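Side-chain contacts in malonyl CoA reductase (malonate semialdehyde-forming) (Sulfolobus tokodaii, PDB 2EP5), which probably catalyses the NADP(H)-dependent interconversion of malonyl-CoA and malonate semialdehyde, and belongs to the aspartate-semialdehyde dehydrogenase family: residues G14-K19 against R331-I336; V21-K26 against I336-V341; S92-L97 against G143-N148; I103-A108 against E342-L347. All coordinates share one frame; numbering follows the deposited sequence.

Interaction 1: G14-K19 against R331-I336; sequences GMVGQK and RGAAGI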
loop_
_atom_site.group_PDB
_atom_site.type_symbol
_atom_site.label_atom_id
_atom_site.label_comp_id
_atom_site.label_asym_id
_atom_site.label_seq_id
_atom_site.Cartn_x
_atom_site.Cartn_y
_atom_site.Cartn_z
ATOM N N GLY A 14 18.576 -14.884 -6.385
ATOM C CA GLY A 14 17.253 -14.298 -6.521
ATOM C C GLY A 14 16.267 -14.764 -5.464
ATOM O O GLY A 14 16.641 -15.478 -4.531
ATOM N N MET A 15 15.004 -14.366 -5.606
ATOM C CA MET A 15 13.976 -14.759 -4.648
ATOM C C MET A 15 13.748 -16.264 -4.634
ATOM O O MET A 15 13.748 -16.881 -3.570
ATOM C CB MET A 15 12.650 -14.053 -4.941
ATOM C CG MET A 15 12.600 -12.610 -4.475
ATOM S SD MET A 15 10.941 -11.887 -4.609
ATOM C CE MET A 15 10.200 -12.479 -3.089
ATOM N N VAL A 16 13.540 -16.856 -5.809
ATOM C CA VAL A 16 13.319 -18.299 -5.885
ATOM C C VAL A 16 14.551 -19.032 -5.367
ATOM O O VAL A 16 14.443 -20.056 -4.690
ATOM C CB VAL A 16 13.011 -18.751 -7.327
ATOM C CG1 VAL A 16 13.091 -20.274 -7.428
ATOM C CG2 VAL A 16 11.620 -18.263 -7.729
ATOM N N GLY A 17 15.721 -18.484 -5.670
ATOM C CA GLY A 17 16.958 -19.086 -5.209
ATOM C C GLY A 17 17.055 -19.112 -3.695
ATOM O O GLY A 17 17.407 -20.135 -3.108
ATOM N N GLN A 18 16.741 -17.990 -3.050
ATOM C CA GLN A 18 16.818 -17.924 -1.596
ATOM C C GLN A 18 15.808 -18.869 -0.963
ATOM O O GLN A 18 16.097 -19.492 0.052
ATOM C CB GLN A 18 16.612 -16.482 -1.113
ATOM C CG GLN A 18 17.666 -15.515 -1.670
ATOM C CD GLN A 18 17.583 -14.126 -1.060
ATOM O OE1 GLN A 18 18.072 -13.147 -1.639
ATOM N NE2 GLN A 18 16.976 -14.032 0.117
ATOM N N LYS A 19 14.627 -18.989 -1.563
ATOM C CA LYS A 19 13.614 -19.912 -1.048
ATOM C C LYS A 19 14.182 -21.335 -1.062
ATOM O O LYS A 19 14.074 -22.073 -0.086
ATOM C CB LYS A 19 12.355 -19.887 -1.920
ATOM C CG LYS A 19 11.248 -18.996 -1.405
ATOM C CD LYS A 19 10.604 -19.556 -0.140
ATOM C CE LYS A 19 9.728 -18.496 0.513
ATOM N NZ LYS A 19 9.072 -18.982 1.756
ATOM N N ARG A 331 5.094 -23.436 -4.441
ATOM C CA ARG A 331 4.377 -24.303 -5.363
ATOM C C ARG A 331 4.745 -23.926 -6.796
ATOM O O ARG A 331 4.871 -24.788 -7.665
ATOM C CB ARG A 331 2.871 -24.124 -5.194
ATOM C CG ARG A 331 2.056 -25.096 -6.023
ATOM C CD ARG A 331 2.103 -26.446 -5.356
ATOM N NE ARG A 331 2.304 -27.536 -6.292
ATOM C CZ ARG A 331 2.374 -28.808 -5.929
ATOM N NH1 ARG A 331 2.258 -29.140 -4.652
ATOM N NH2 ARG A 331 2.548 -29.748 -6.843
ATOM N N GLY A 332 4.920 -22.630 -7.026
ATOM C CA GLY A 332 5.229 -22.149 -8.355
ATOM C C GLY A 332 6.671 -22.166 -8.807
ATOM O O GLY A 332 6.938 -21.830 -9.957
ATOM N N ALA A 333 7.601 -22.535 -7.925
ATOM C CA ALA A 333 9.016 -22.570 -8.292
ATOM C C ALA A 333 9.890 -23.449 -7.396
ATOM O O ALA A 333 10.098 -24.624 -7.705
ATOM C CB ALA A 333 9.577 -21.154 -8.335
ATOM N N ALA A 334 10.392 -22.881 -6.295
ATOM C CA ALA A 334 11.274 -23.592 -5.358
ATOM C C ALA A 334 10.815 -24.984 -4.936
ATOM O O ALA A 334 11.524 -25.971 -5.139
ATOM C CB ALA A 334 11.510 -22.741 -4.112
ATOM N N GLY A 335 9.630 -25.055 -4.342
ATOM C CA GLY A 335 9.104 -26.321 -3.884
ATOM C C GLY A 335 8.863 -27.382 -4.940
ATOM O O GLY A 335 9.088 -28.563 -4.673
ATOM N N ILE A 336 8.408 -27.002 -6.134
ATOM C CA ILE A 336 8.163 -28.031 -7.146
ATOM C C ILE A 336 9.444 -28.575 -7.766
ATOM O O ILE A 336 9.480 -29.720 -8.194
ATOM C CB ILE A 336 7.227 -27.550 -8.285
ATOM C CG1 ILE A 336 7.689 -26.207 -8.824
ATOM C CG2 ILE A 336 5.809 -27.497 -7.791
ATOM C CD1 ILE A 336 6.996 -25.823 -10.090
#
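The carbonyl oxygen of Ala-333 is hydrogen-bonded to Thr-337 OG1, while the methyl of Ala-333 faces Val-16. No hydrogen bond crosses between 14-19 and 331-336, so the contact itself is apolar. Val-16 straddles Ala-333 with both branches. CG2 lies 3.6 Å from Ala-333 CB, and CG1 lies 3.7 Å from the same CB. The chi1 of 168° sets CG1 opposite the backbone N and brings both methyls round to this partner. CG1 also reaches the start of the next residue, 3.9 Å from Ala-334 N.

Gly-14 and Gly-17 belong to the glycine-rich GxxGxxG turn of a Rossmann fold. In relatives this turn binds the pyrophosphate of the dinucleotide. Gly-14 is the N-cap of helix 15-24 and Ala-333 the N-cap of helix 334-347, so the beginnings of two helices meet here.

One turn on from Val-16, Lys-19 adds its first carbon. Lys-19 CB sits 3.7 Å from Ala-334 CB. Beyond that the lysine bends at chi2 and leads away, toward a long, weak ion pair with Glu-54. Ala-334 is covered further by Met-20 and Met-23. On another side of helix 15-24, Met-15 packs on Met-191 of the second subunit.

Interaction 2: V21-K26 against I336-V341; sequences VKMLAK and ITILTV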
loop_
_atom_site.group_PDB
_atom_site.type_symbol
_atom_site.label_atom_id
_atom_site.label_comp_id
_atom_site.label_asym_id
_atom_site.label_seq_id
_atom_site.Cartn_x
_atom_site.Cartn_y
_atom_site.Cartn_z
ATOM N N VAL A 21 17.361 -22.285 -1.203
ATOM C CA VAL A 21 18.469 -22.398 -0.269
ATOM C C VAL A 21 17.908 -22.669 1.121
ATOM O O VAL A 21 18.417 -23.526 1.844
ATOM C CB VAL A 21 19.314 -21.108 -0.239
ATOM C CG1 VAL A 21 20.225 -21.097 0.987
ATOM C CG2 VAL A 21 20.167 -21.021 -1.494
ATOM N N LYS A 22 16.844 -21.957 1.488
ATOM C CA LYS A 22 16.239 -22.135 2.808
ATOM C C LYS A 22 15.609 -23.511 2.979
ATOM O O LYS A 22 15.739 -24.131 4.032
ATOM C CB LYS A 22 15.185 -21.054 3.076
ATOM C CG LYS A 22 14.720 -21.020 4.524
ATOM C CD LYS A 22 13.702 -19.917 4.798
ATOM C CE LYS A 22 12.351 -20.209 4.145
ATOM N NZ LYS A 22 11.358 -19.116 4.389
ATOM N N MET A 23 14.933 -23.990 1.941
ATOM C CA MET A 23 14.280 -25.295 1.990
ATOM C C MET A 23 15.271 -26.462 1.958
ATOM O O MET A 23 14.995 -27.532 2.503
ATOM C CB MET A 23 13.281 -25.421 0.832
ATOM C CG MET A 23 12.083 -24.475 0.939
ATOM S SD MET A 23 10.966 -24.558 -0.488
ATOM C CE MET A 23 10.214 -26.164 -0.250
ATOM N N LEU A 24 16.418 -26.252 1.318
ATOM C CA LEU A 24 17.453 -27.281 1.215
ATOM C C LEU A 24 18.380 -27.310 2.433
ATOM O O LEU A 24 18.957 -28.342 2.762
ATOM C CB LEU A 24 18.299 -27.052 -0.042
ATOM C CG LEU A 24 17.663 -27.338 -1.405
ATOM C CD1 LEU A 24 18.583 -26.843 -2.508
ATOM C CD2 LEU A 24 17.396 -28.828 -1.553
ATOM N N ALA A 25 18.524 -26.172 3.101
ATOM C CA ALA A 25 19.394 -26.093 4.260
ATOM C C ALA A 25 18.994 -27.110 5.326
ATOM O O ALA A 25 19.814 -27.517 6.154
ATOM C CB ALA A 25 19.356 -24.689 4.837
ATOM N N LYS A 26 17.738 -27.533 5.283
ATOM C CA LYS A 26 17.223 -28.482 6.258
ATOM C C LYS A 26 16.620 -29.740 5.619
ATOM O O LYS A 26 15.773 -30.400 6.223
ATOM C CB LYS A 26 16.165 -27.785 7.117
ATOM C CG LYS A 26 14.872 -27.461 6.358
ATOM C CD LYS A 26 13.968 -26.494 7.127
ATOM C CE LYS A 26 14.308 -25.030 6.827
ATOM N NZ LYS A 26 15.713 -24.645 7.158
ATOM N N ILE A 336 8.408 -27.002 -6.134
ATOM C CA ILE A 336 8.163 -28.031 -7.146
ATOM C C ILE A 336 9.444 -28.575 -7.766
ATOM O O ILE A 336 9.480 -29.720 -8.194
ATOM C CB ILE A 336 7.227 -27.550 -8.285
ATOM C CG1 ILE A 336 7.689 -26.207 -8.824
ATOM C CG2 ILE A 336 5.809 -27.497 -7.791
ATOM C CD1 ILE A 336 6.996 -25.823 -10.090
ATOM N N THR A 337 10.490 -27.760 -7.811
ATOM C CA THR A 337 11.760 -28.209 -8.360
ATOM C C THR A 337 12.347 -29.251 -7.410
ATOM O O THR A 337 12.798 -30.317 -7.826
ATOM C CB THR A 337 12.757 -27.049 -8.490
ATOM O OG1 THR A 337 12.256 -26.097 -9.429
ATOM C CG2 THR A 337 14.119 -27.560 -8.965
ATOM N N ILE A 338 12.327 -28.928 -6.125
ATOM C CA ILE A 338 12.856 -29.820 -5.104
ATOM C C ILE A 338 11.994 -31.079 -5.039
ATOM O O ILE A 338 12.510 -32.191 -4.883
ATOM C CB ILE A 338 12.889 -29.092 -3.727
ATOM C CG1 ILE A 338 13.952 -27.987 -3.764
ATOM C CG2 ILE A 338 13.165 -30.078 -2.600
ATOM C CD1 ILE A 338 13.919 -27.047 -2.566
ATOM N N LEU A 339 10.683 -30.905 -5.175
ATOM C CA LEU A 339 9.760 -32.036 -5.130
ATOM C C LEU A 339 9.986 -32.914 -6.360
ATOM O O LEU A 339 9.831 -34.138 -6.308
ATOM C CB LEU A 339 8.302 -31.551 -5.116
ATOM C CG LEU A 339 7.284 -32.342 -4.282
ATOM C CD1 LEU A 339 5.941 -32.314 -4.986
ATOM C CD2 LEU A 339 7.718 -33.774 -4.079
ATOM N N THR A 340 10.348 -32.282 -7.473
ATOM C CA THR A 340 10.595 -33.021 -8.701
ATOM C C THR A 340 11.802 -33.918 -8.507
ATOM O O THR A 340 11.796 -35.070 -8.939
ATOM C CB THR A 340 10.827 -32.069 -9.897
ATOM O OG1 THR A 340 9.642 -31.291 -10.119
ATOM C CG2 THR A 340 11.140 -32.865 -11.164
ATOM N N VAL A 341 12.836 -33.399 -7.844
ATOM C CA VAL A 341 14.033 -34.198 -7.587
ATOM C C VAL A 341 13.682 -35.373 -6.667
ATOM O O VAL A 341 14.120 -36.504 -6.900
ATOM C CB VAL A 341 15.173 -33.372 -6.917
ATOM C CG1 VAL A 341 16.385 -34.264 -6.694
ATOM C CG2 VAL A 341 15.560 -32.189 -7.792
#
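No flat group takes part where Ile-338 meets Met-23 and Leu-24. There are no faces or edges, only aliphatic branches. The end methyl of Ile-338 does most of the touching. Its CD1 lies 3.8 Å from Met-23 CB and 3.9 Å from Leu-24 CG. It therefore enters the notch between two successive side chains of helix 15-24. Leu-24 adds one branch: its CD2 lies 4.0 Å from Ile-338 CD1 and 4.2 Å from Ile-338 CG1. The two side chains cross obliquely.

The Ile-338 side chain is extended, with chi2 at 170°. This holds CD1 well out from its own helix, where it spans the distance to helix 15-24. The nearest CA atoms, those of Leu-24 and Ile-338, are 8.2 Å apart. The Leu-24 CB leaves the helix at an angle to its partner, and only the branched end turns in.

This is helix-to-helix packing within the nucleotide-binding half of the chain. Helix 334-347, at the C-terminal end, lies against the first helix of the Rossmann fold. Thr-279, in a loop, also touches Ile-338. Elsewhere on the same helix, Thr-337 and Val-341 touch Val-105 of strand 103-106.

With no hydrogen bond or ion pair across the segments, the contact probably rests on dispersion and the exclusion of water. No directional bond links these side chains, so the fit across the two segments depends on their shape.

Interaction 3: S92-L97 against G143-N148; sequences SIELEL and GILVKN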
loop_
_atom_site.group_PDB
_atom_site.type_symbol
_atom_site.label_atom_id
_atom_site.label_comp_id
_atom_site.label_asym_id
_atom_site.label_seq_id
_atom_site.Cartn_x
_atom_site.Cartn_y
_atom_site.Cartn_z
ATOM N N SER A 92 21.612 -21.149 -22.763
ATOM C CA SER A 92 23.011 -21.470 -22.998
ATOM C C SER A 92 23.634 -22.256 -21.849
ATOM O O SER A 92 24.191 -23.336 -22.044
ATOM C CB SER A 92 23.819 -20.191 -23.212
ATOM O OG SER A 92 23.329 -19.459 -24.320
ATOM N N ILE A 93 23.533 -21.700 -20.647
ATOM C CA ILE A 93 24.112 -22.319 -19.463
ATOM C C ILE A 93 23.640 -23.746 -19.261
ATOM O O ILE A 93 24.443 -24.678 -19.221
ATOM C CB ILE A 93 23.793 -21.478 -18.210
ATOM C CG1 ILE A 93 24.435 -20.101 -18.353
ATOM C CG2 ILE A 93 24.311 -22.168 -16.963
ATOM C CD1 ILE A 93 23.981 -19.097 -17.300
ATOM N N GLU A 94 22.333 -23.923 -19.150
ATOM C CA GLU A 94 21.781 -25.247 -18.939
ATOM C C GLU A 94 22.083 -26.216 -20.077
ATOM O O GLU A 94 22.262 -27.408 -19.847
ATOM C CB GLU A 94 20.274 -25.147 -18.715
ATOM C CG GLU A 94 19.905 -24.310 -17.495
ATOM C CD GLU A 94 18.405 -24.269 -17.230
ATOM O OE1 GLU A 94 17.637 -24.883 -18.009
ATOM O OE2 GLU A 94 18.000 -23.618 -16.244
ATOM N N LEU A 95 22.141 -25.711 -21.304
ATOM C CA LEU A 95 22.412 -26.576 -22.447
ATOM C C LEU A 95 23.820 -27.145 -22.381
ATOM O O LEU A 95 24.021 -28.343 -22.605
ATOM C CB LEU A 95 22.229 -25.810 -23.761
ATOM C CG LEU A 95 22.462 -26.587 -25.062
ATOM C CD1 LEU A 95 21.583 -27.844 -25.097
ATOM C CD2 LEU A 95 22.144 -25.679 -26.242
ATOM N N GLU A 96 24.791 -26.285 -22.071
ATOM C CA GLU A 96 26.180 -26.719 -21.975
ATOM C C GLU A 96 26.386 -27.753 -20.890
ATOM O O GLU A 96 27.157 -28.702 -21.077
ATOM C CB GLU A 96 27.111 -25.528 -21.730
ATOM C CG GLU A 96 27.567 -24.868 -23.013
ATOM C CD GLU A 96 28.078 -25.884 -24.033
ATOM O OE1 GLU A 96 29.096 -26.560 -23.750
ATOM O OE2 GLU A 96 27.451 -26.012 -25.112
ATOM N N LEU A 97 25.701 -27.571 -19.761
ATOM C CA LEU A 97 25.809 -28.504 -18.644
ATOM C C LEU A 97 25.276 -29.876 -19.037
ATOM O O LEU A 97 25.930 -30.892 -18.800
ATOM C CB LEU A 97 25.043 -27.980 -17.417
ATOM C CG LEU A 97 25.671 -26.782 -16.698
ATOM C CD1 LEU A 97 24.737 -26.285 -15.592
ATOM C CD2 LEU A 97 27.032 -27.181 -16.137
ATOM N N GLY A 143 23.791 -35.745 -21.052
ATOM C CA GLY A 143 23.109 -35.419 -19.813
ATOM C C GLY A 143 21.602 -35.591 -19.809
ATOM O O GLY A 143 21.027 -36.189 -20.717
ATOM N N ILE A 144 20.973 -35.053 -18.770
ATOM C CA ILE A 144 19.530 -35.123 -18.579
ATOM C C ILE A 144 18.964 -33.741 -18.244
ATOM O O ILE A 144 19.531 -33.011 -17.432
ATOM C CB ILE A 144 19.181 -36.082 -17.415
ATOM C CG1 ILE A 144 19.497 -37.527 -17.806
ATOM C CG2 ILE A 144 17.726 -35.910 -17.012
ATOM C CD1 ILE A 144 18.754 -38.026 -19.046
ATOM N N LEU A 145 17.848 -33.384 -18.870
ATOM C CA LEU A 145 17.208 -32.100 -18.609
ATOM C C LEU A 145 15.728 -32.278 -18.293
ATOM O O LEU A 145 14.989 -32.945 -19.033
ATOM C CB LEU A 145 17.360 -31.156 -19.804
ATOM C CG LEU A 145 16.730 -29.775 -19.593
ATOM C CD1 LEU A 145 17.403 -29.085 -18.427
ATOM C CD2 LEU A 145 16.873 -28.930 -20.839
ATOM N N VAL A 146 15.309 -31.688 -17.174
ATOM C CA VAL A 146 13.917 -31.737 -16.729
ATOM C C VAL A 146 13.488 -30.299 -16.451
ATOM O O VAL A 146 14.274 -29.486 -15.965
ATOM C CB VAL A 146 13.753 -32.585 -15.437
ATOM C CG1 VAL A 146 12.289 -32.589 -14.997
ATOM C CG2 VAL A 146 14.233 -34.021 -15.683
ATOM N N LYS A 147 12.245 -29.974 -16.766
ATOM C CA LYS A 147 11.781 -28.621 -16.547
ATOM C C LYS A 147 10.554 -28.529 -15.664
ATOM O O LYS A 147 9.806 -29.491 -15.503
ATOM C CB LYS A 147 11.507 -27.952 -17.893
ATOM C CG LYS A 147 12.767 -27.493 -18.618
ATOM C CD LYS A 147 13.361 -26.260 -17.938
ATOM C CE LYS A 147 14.704 -25.881 -18.530
ATOM N NZ LYS A 147 15.104 -24.500 -18.151
ATOM N N ASN A 148 10.376 -27.360 -15.067
ATOM C CA ASN A 148 9.231 -27.079 -14.216
ATOM C C ASN A 148 8.521 -25.921 -14.901
ATOM O O ASN A 148 9.160 -25.062 -15.511
ATOM C CB ASN A 148 9.689 -26.691 -12.810
ATOM C CG ASN A 148 10.268 -27.864 -12.054
ATOM O OD1 ASN A 148 11.430 -27.851 -11.647
ATOM N ND2 ASN A 148 9.458 -28.896 -11.867
#
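Lys-147 NZ donates to Glu-94 OE1 at 2.6 Å, forming a buried salt bridge. OE1 accepts this bond with its syn lone pair, on the side of the other carboxylate oxygen. The two side chains come from opposite directions and meet at their charged ends. Glu-94 is extended beyond CG, with chi2 at -177°, and reaches straight out from its helix. Lys-147 instead bends at chi2, -73°, which swings its end over toward the glutamate. The carbon next to the ammonium comes close as well: Lys-147 CE is 3.1 Å from Glu-94 OE1.

Both charged groups have further partners. Glu-94 OE2 is hydrogen-bonded to Ser-106 OG and Ser-83 OG. Lys-147 NZ also bonds Ser-106 OG and the carbonyl oxygen of Ala-108. The carboxylate is therefore held at both oxygens and the ammonium at three points. Such mutual pairing probably keeps both groups ionised despite their burial.

Outside this polar centre the packing is light. Leu-145 CD1 lies 4.2 Å from Glu-94 OE1, off one face of the carboxylate. Phe-111, Gln-135 and Val-104 touch Leu-145 in turn. Leu-97, one turn along the helix from Glu-94, packs on Val-104 as well.

Strand 144-147 lies beside strand 103-106, at an outer position of the parallel sheet within this chain. Helix 87-99 links the parallel neighbouring strands 80-83 and 103-106, a beta-alpha-beta crossover of the Rossmann fold.

Interaction 4: I103-A108 against E342-L347; sequences IVVSNA and EVMKEL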
loop_
_atom_site.group_PDB
_atom_site.type_symbol
_atom_site.label_atom_id
_atom_site.label_comp_id
_atom_site.label_asym_id
_atom_site.label_seq_id
_atom_site.Cartn_x
_atom_site.Cartn_y
_atom_site.Cartn_z
ATOM N N ILE A 103 22.980 -33.774 -14.907
ATOM C CA ILE A 103 21.533 -33.946 -14.771
ATOM C C ILE A 103 21.034 -32.586 -14.253
ATOM O O ILE A 103 21.395 -32.160 -13.152
ATOM C CB ILE A 103 21.167 -35.023 -13.731
ATOM C CG1 ILE A 103 21.619 -36.405 -14.217
ATOM C CG2 ILE A 103 19.663 -35.006 -13.486
ATOM C CD1 ILE A 103 21.292 -37.524 -13.257
ATOM N N VAL A 104 20.221 -31.903 -15.056
ATOM C CA VAL A 104 19.711 -30.587 -14.686
ATOM C C VAL A 104 18.196 -30.540 -14.519
ATOM O O VAL A 104 17.455 -31.019 -15.384
ATOM C CB VAL A 104 20.097 -29.527 -15.753
ATOM C CG1 VAL A 104 19.596 -28.152 -15.337
ATOM C CG2 VAL A 104 21.601 -29.509 -15.959
ATOM N N VAL A 105 17.750 -29.957 -13.405
ATOM C CA VAL A 105 16.326 -29.774 -13.103
ATOM C C VAL A 105 16.181 -28.260 -12.935
ATOM O O VAL A 105 16.713 -27.669 -11.986
ATOM C CB VAL A 105 15.907 -30.475 -11.794
ATOM C CG1 VAL A 105 14.407 -30.302 -11.571
ATOM C CG2 VAL A 105 16.255 -31.950 -11.855
ATOM N N SER A 106 15.460 -27.638 -13.860
ATOM C CA SER A 106 15.320 -26.190 -13.865
ATOM C C SER A 106 13.905 -25.634 -13.934
ATOM O O SER A 106 13.022 -26.232 -14.563
ATOM C CB SER A 106 16.133 -25.637 -15.040
ATOM O OG SER A 106 15.714 -24.337 -15.393
ATOM N N ASN A 107 13.682 -24.489 -13.285
ATOM C CA ASN A 107 12.367 -23.869 -13.343
ATOM C C ASN A 107 12.361 -22.646 -14.257
ATOM O O ASN A 107 11.406 -21.878 -14.274
ATOM C CB ASN A 107 11.810 -23.541 -11.932
ATOM C CG ASN A 107 12.774 -22.733 -11.053
ATOM O OD1 ASN A 107 12.961 -23.059 -9.875
ATOM N ND2 ASN A 107 13.359 -21.676 -11.602
ATOM N N ALA A 108 13.431 -22.479 -15.029
ATOM C CA ALA A 108 13.527 -21.371 -15.986
ATOM C C ALA A 108 12.793 -21.806 -17.255
ATOM O O ALA A 108 12.777 -22.986 -17.592
ATOM C CB ALA A 108 14.980 -21.062 -16.300
ATOM N N GLU A 342 12.883 -35.115 -5.635
ATOM C CA GLU A 342 12.502 -36.190 -4.717
ATOM C C GLU A 342 11.811 -37.321 -5.487
ATOM O O GLU A 342 12.114 -38.500 -5.289
ATOM C CB GLU A 342 11.574 -35.660 -3.616
ATOM C CG GLU A 342 12.071 -34.374 -2.967
ATOM C CD GLU A 342 11.251 -33.948 -1.757
ATOM O OE1 GLU A 342 10.050 -34.280 -1.684
ATOM O OE2 GLU A 342 11.809 -33.263 -0.878
ATOM N N VAL A 343 10.887 -36.959 -6.371
ATOM C CA VAL A 343 10.173 -37.949 -7.168
ATOM C C VAL A 343 11.142 -38.771 -8.027
ATOM O O VAL A 343 11.032 -39.996 -8.099
ATOM C CB VAL A 343 9.138 -37.274 -8.103
ATOM C CG1 VAL A 343 8.577 -38.299 -9.076
ATOM C CG2 VAL A 343 8.016 -36.641 -7.281
ATOM N N MET A 344 12.078 -38.086 -8.678
ATOM C CA MET A 344 13.059 -38.736 -9.535
ATOM C C MET A 344 13.858 -39.778 -8.756
ATOM O O MET A 344 14.121 -40.868 -9.259
ATOM C CB MET A 344 14.003 -37.692 -10.144
ATOM C CG MET A 344 13.367 -36.806 -11.212
ATOM S SD MET A 344 14.439 -35.449 -11.743
ATOM C CE MET A 344 15.510 -36.265 -12.922
ATOM N N LYS A 345 14.245 -39.446 -7.528
ATOM C CA LYS A 345 14.988 -40.392 -6.704
ATOM C C LYS A 345 14.064 -41.576 -6.411
ATOM O O LYS A 345 14.459 -42.735 -6.528
ATOM C CB LYS A 345 15.438 -39.726 -5.398
ATOM C CG LYS A 345 16.140 -40.662 -4.416
ATOM C CD LYS A 345 17.431 -41.226 -4.990
ATOM C CE LYS A 345 18.093 -42.209 -4.023
ATOM N NZ LYS A 345 19.388 -42.739 -4.543
ATOM N N GLU A 346 12.824 -41.266 -6.045
ATOM C CA GLU A 346 11.819 -42.282 -5.742
ATOM C C GLU A 346 11.573 -43.239 -6.913
ATOM O O GLU A 346 11.317 -44.425 -6.710
ATOM C CB GLU A 346 10.505 -41.596 -5.353
ATOM C CG GLU A 346 9.323 -42.529 -5.108
ATOM C CD GLU A 346 9.582 -43.505 -3.983
ATOM O OE1 GLU A 346 10.330 -43.142 -3.049
ATOM O OE2 GLU A 346 9.032 -44.627 -4.026
ATOM N N LEU A 347 11.653 -42.727 -8.138
ATOM C CA LEU A 347 11.414 -43.549 -9.317
ATOM C C LEU A 347 12.668 -44.192 -9.914
ATOM O O LEU A 347 12.582 -44.961 -10.874
ATOM C CB LEU A 347 10.686 -42.725 -10.382
ATOM C CG LEU A 347 9.314 -42.216 -9.940
ATOM C CD1 LEU A 347 8.625 -41.470 -11.080
ATOM C CD2 LEU A 347 8.472 -43.403 -9.493
#
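Met-344 meets Ile-103 and Val-105 where helix 334-347 packs on the parallel sheet of the Rossmann fold. The backbones stay well apart. Even the closest CA atoms, of Val-105 and Met-344, are 10.2 Å from each other, and the long methionine fills the distance.

The segment begins with Glu-342, which turns elsewhere and bonds Thr-279 OG1 through OE2. Glu-342 O accepts from Glu-346 N at 3.0 Å. Val-343 O likewise accepts from Leu-347 N, at 2.8 Å. These are ordinary helical bonds, and each spans Met-344 in sequence.

Met-344 is the one residue of 342-347 that touches the strand. Its chain runs out extended to SD and then bends, with chi3 at 81°. The bend turns the terminal methyl along the sheet toward Ile-103 and Val-146 of the adjoining strand.

Along the strand, Ile-103 and Val-105 both face the helix. Val-104 faces away, onto Leu-97 and Val-98 of helix 87-99, so the strand is covered on both faces. At the end of the strand, Ser-106 OG accepts from Ala-108 N at 3.0 Å, an ST turn.

Met-344 CE approaches Ile-103 CG2 loosely, at 4.4 Å. The sulfur comes closer: Met-344 SD lies 3.9 Å from Val-105 CG2.

In the fold
Interactions 1, 2 and 4 follow helix 334-347 from its start to its end. Interactions 1 and 2 have centres about 8 Å apart and also meet through Met-23, whose CE lies 3.8 Å from Gly-335 CA. Interaction 3 uses the other face of the sheet, where helix 87-99 lies; its centre is about 11 Å from that of interaction 4, and Ser-106 joins the two. Asn-148, just after strand 144-147, is hydrogen-bonded to helix 334-347: its OD1 is 2.9 Å from Thr-337 OG1, and its ND2 3.0 Å from Thr-340 OG1. Interaction 1 is nearest the predicted active site. The side chain of Ala-333 is about 5 Å from that of Cys-151 and about 9 Å from that of His-244.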